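Local atomic coordinates of copper-transporting ATPase PAA1, chloroplastic (Arabidopsis thaliana, PDB entry 5LBD), a protein that uses ATP hydrolysis to move monovalent copper across the plastid envelope into the stroma, where copper proteins need it. Residues A[28-33]-A[126-131]. The protein carries 2 engineered substitutions. Numbering follows the deposited sequence.
Sequences EVLMLA and AVIRFE
Val29 of the helix presses its two methyls onto the small CB of Ala126, and this is where helix and strand come closest. CG1 carries the pressure: it sits 3.5 Å from Ala126 CB, tighter than carbon atoms usually pack, while CG2 touches the same methyl at 3.9 Å. The rotation of the valine puts CG1 anti to its backbone N (chi1 161°), and from there that branch also reaches toward Ile128, with CD1 at a looser 4.5 Å. The short side chain of Ala126 is consistent with the close backbone approach here, Val29 CA to Ala126 CA 7.0 Å. Ile12, Trp24 and Ile118 pack round the valine and help bury it.

Farther along the strand the fit relaxes. Ile128 extends its CG1-CD1 arm toward the helix, and its CD1 meets CD2 of Leu30 at 4.1 Å, the two side chains crossing at a slant. Leu30 itself is partly open to solvent, though it also touches Val10 and Ala52. On the open side, away from the helix, Arg129 NH2 pairs with Glu131 OE2 at the chain's end at 3.0 Å, on the oxygen's anti lone pair and tilted 18° from the guanidinium plane, while its NE bridges to Glu9 on the neighbouring strand.

Helix 26-37 thus lies almost at right angles to strand 123-130 (82° between the short segments), packing on one face of the antiparallel sheet of this nucleotide-binding domain. No hydrogen bond or salt bridge joins the two segments, and the strand's backbone is bonded instead to its sheet neighbours. The chemistry implies a hydrophobic join made by van der Waals contact of Val29, Leu30, Ala126 and Ile128, with no directional bond between the segments.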
# COMPACT_ATOMS: atom_id res chain seq x y z
N GLU A 28 -2.52 2.55 -9.98
CA GLU A 28 -3.65 2.60 -9.07
C GLU A 28 -3.27 2.10 -7.69
O GLU A 28 -3.74 2.65 -6.69
CB GLU A 28 -4.80 1.77 -9.62
CG GLU A 28 -5.42 2.36 -10.89
CD GLU A 28 -6.44 1.45 -11.53
OE1 GLU A 28 -7.43 1.96 -12.10
OE2 GLU A 28 -6.24 0.21 -11.51
N VAL A 29 -2.45 1.04 -7.63
CA VAL A 29 -1.98 0.52 -6.34
C VAL A 29 -1.19 1.58 -5.60
O VAL A 29 -1.39 1.79 -4.39
CB VAL A 29 -1.15 -0.75 -6.55
CG1 VAL A 29 -0.29 -1.05 -5.34
CG2 VAL A 29 -2.09 -1.88 -6.88
N LEU A 30 -0.32 2.30 -6.32
CA LEU A 30 0.44 3.37 -5.69
C LEU A 30 -0.47 4.47 -5.16
O LEU A 30 -0.25 5.01 -4.06
CB LEU A 30 1.45 3.97 -6.66
CG LEU A 30 2.68 3.12 -6.88
CD1 LEU A 30 3.49 3.73 -7.97
CD2 LEU A 30 3.52 3.02 -5.63
N MSE A 31 -1.47 4.85 -5.93
CA MSE A 31 -2.35 5.92 -5.51
C MSE A 31 -3.22 5.48 -4.32
O MSE A 31 -3.43 6.25 -3.42
CB MSE A 31 -3.15 6.40 -6.70
CG MSE A 31 -2.25 7.08 -7.75
SE MSE A 31 -3.20 8.07 -9.09
CE MSE A 31 -4.40 6.74 -9.49
N LEU A 32 -3.67 4.23 -4.28
CA LEU A 32 -4.45 3.78 -3.13
C LEU A 32 -3.58 3.73 -1.89
O LEU A 32 -3.99 4.16 -0.81
CB LEU A 32 -5.03 2.39 -3.42
CG LEU A 32 -6.15 2.29 -4.43
CD1 LEU A 32 -6.34 0.86 -4.85
CD2 LEU A 32 -7.43 2.85 -3.89
N ALA A 33 -2.38 3.18 -2.03
CA ALA A 33 -1.49 3.10 -0.86
C ALA A 33 -1.10 4.49 -0.37
O ALA A 33 -1.07 4.76 0.83
CB ALA A 33 -0.26 2.29 -1.20
N ALA A 126 -0.97 -6.30 -4.36
CA ALA A 126 0.33 -5.91 -4.88
C ALA A 126 1.39 -6.10 -3.81
O ALA A 126 1.11 -6.19 -2.62
CB ALA A 126 0.33 -4.45 -5.33
N VAL A 127 2.63 -6.11 -4.27
CA VAL A 127 3.77 -5.96 -3.38
C VAL A 127 4.58 -4.80 -3.96
O VAL A 127 4.68 -4.66 -5.18
CB VAL A 127 4.59 -7.26 -3.23
CG1 VAL A 127 5.12 -7.77 -4.55
CG2 VAL A 127 5.73 -7.06 -2.23
N ILE A 128 5.11 -3.96 -3.10
CA ILE A 128 5.97 -2.85 -3.51
C ILE A 128 7.36 -3.09 -2.96
O ILE A 128 7.52 -3.32 -1.75
CB ILE A 128 5.44 -1.48 -3.04
CG1 ILE A 128 3.99 -1.27 -3.50
CG2 ILE A 128 6.36 -0.36 -3.53
CD1 ILE A 128 3.32 -0.05 -2.89
N ARG A 129 8.36 -3.01 -3.82
CA ARG A 129 9.76 -3.15 -3.44
C ARG A 129 10.42 -1.78 -3.41
O ARG A 129 10.13 -0.91 -4.24
CB ARG A 129 10.53 -4.04 -4.42
CG ARG A 129 9.89 -5.35 -4.72
CD ARG A 129 10.89 -6.31 -5.38
NE ARG A 129 11.86 -5.63 -6.24
CZ ARG A 129 13.09 -5.29 -5.87
NH1 ARG A 129 13.52 -5.56 -4.64
NH2 ARG A 129 13.90 -4.66 -6.72
N PHE A 130 11.33 -1.61 -2.45
CA PHE A 130 12.08 -0.38 -2.22
C PHE A 130 13.57 -0.69 -2.23
O PHE A 130 13.99 -1.73 -1.72
CB PHE A 130 11.75 0.23 -0.87
CG PHE A 130 10.32 0.54 -0.67
CD1 PHE A 130 9.44 -0.46 -0.37
CD2 PHE A 130 9.83 1.82 -0.83
CE1 PHE A 130 8.09 -0.19 -0.20
CE2 PHE A 130 8.48 2.08 -0.66
CZ PHE A 130 7.62 1.10 -0.35
N GLU A 131 14.36 0.22 -2.79
CA GLU A 131 15.81 0.11 -2.72
C GLU A 131 16.38 1.40 -2.15
O GLU A 131 15.62 2.30 -1.78
CB GLU A 131 16.42 -0.18 -4.10
CG GLU A 131 15.99 -1.52 -4.71
CD GLU A 131 16.55 -1.73 -6.13
OE1 GLU A 131 17.37 -0.90 -6.58
OE2 GLU A 131 16.15 -2.72 -6.78
OXT GLU A 131 17.60 1.58 -2.03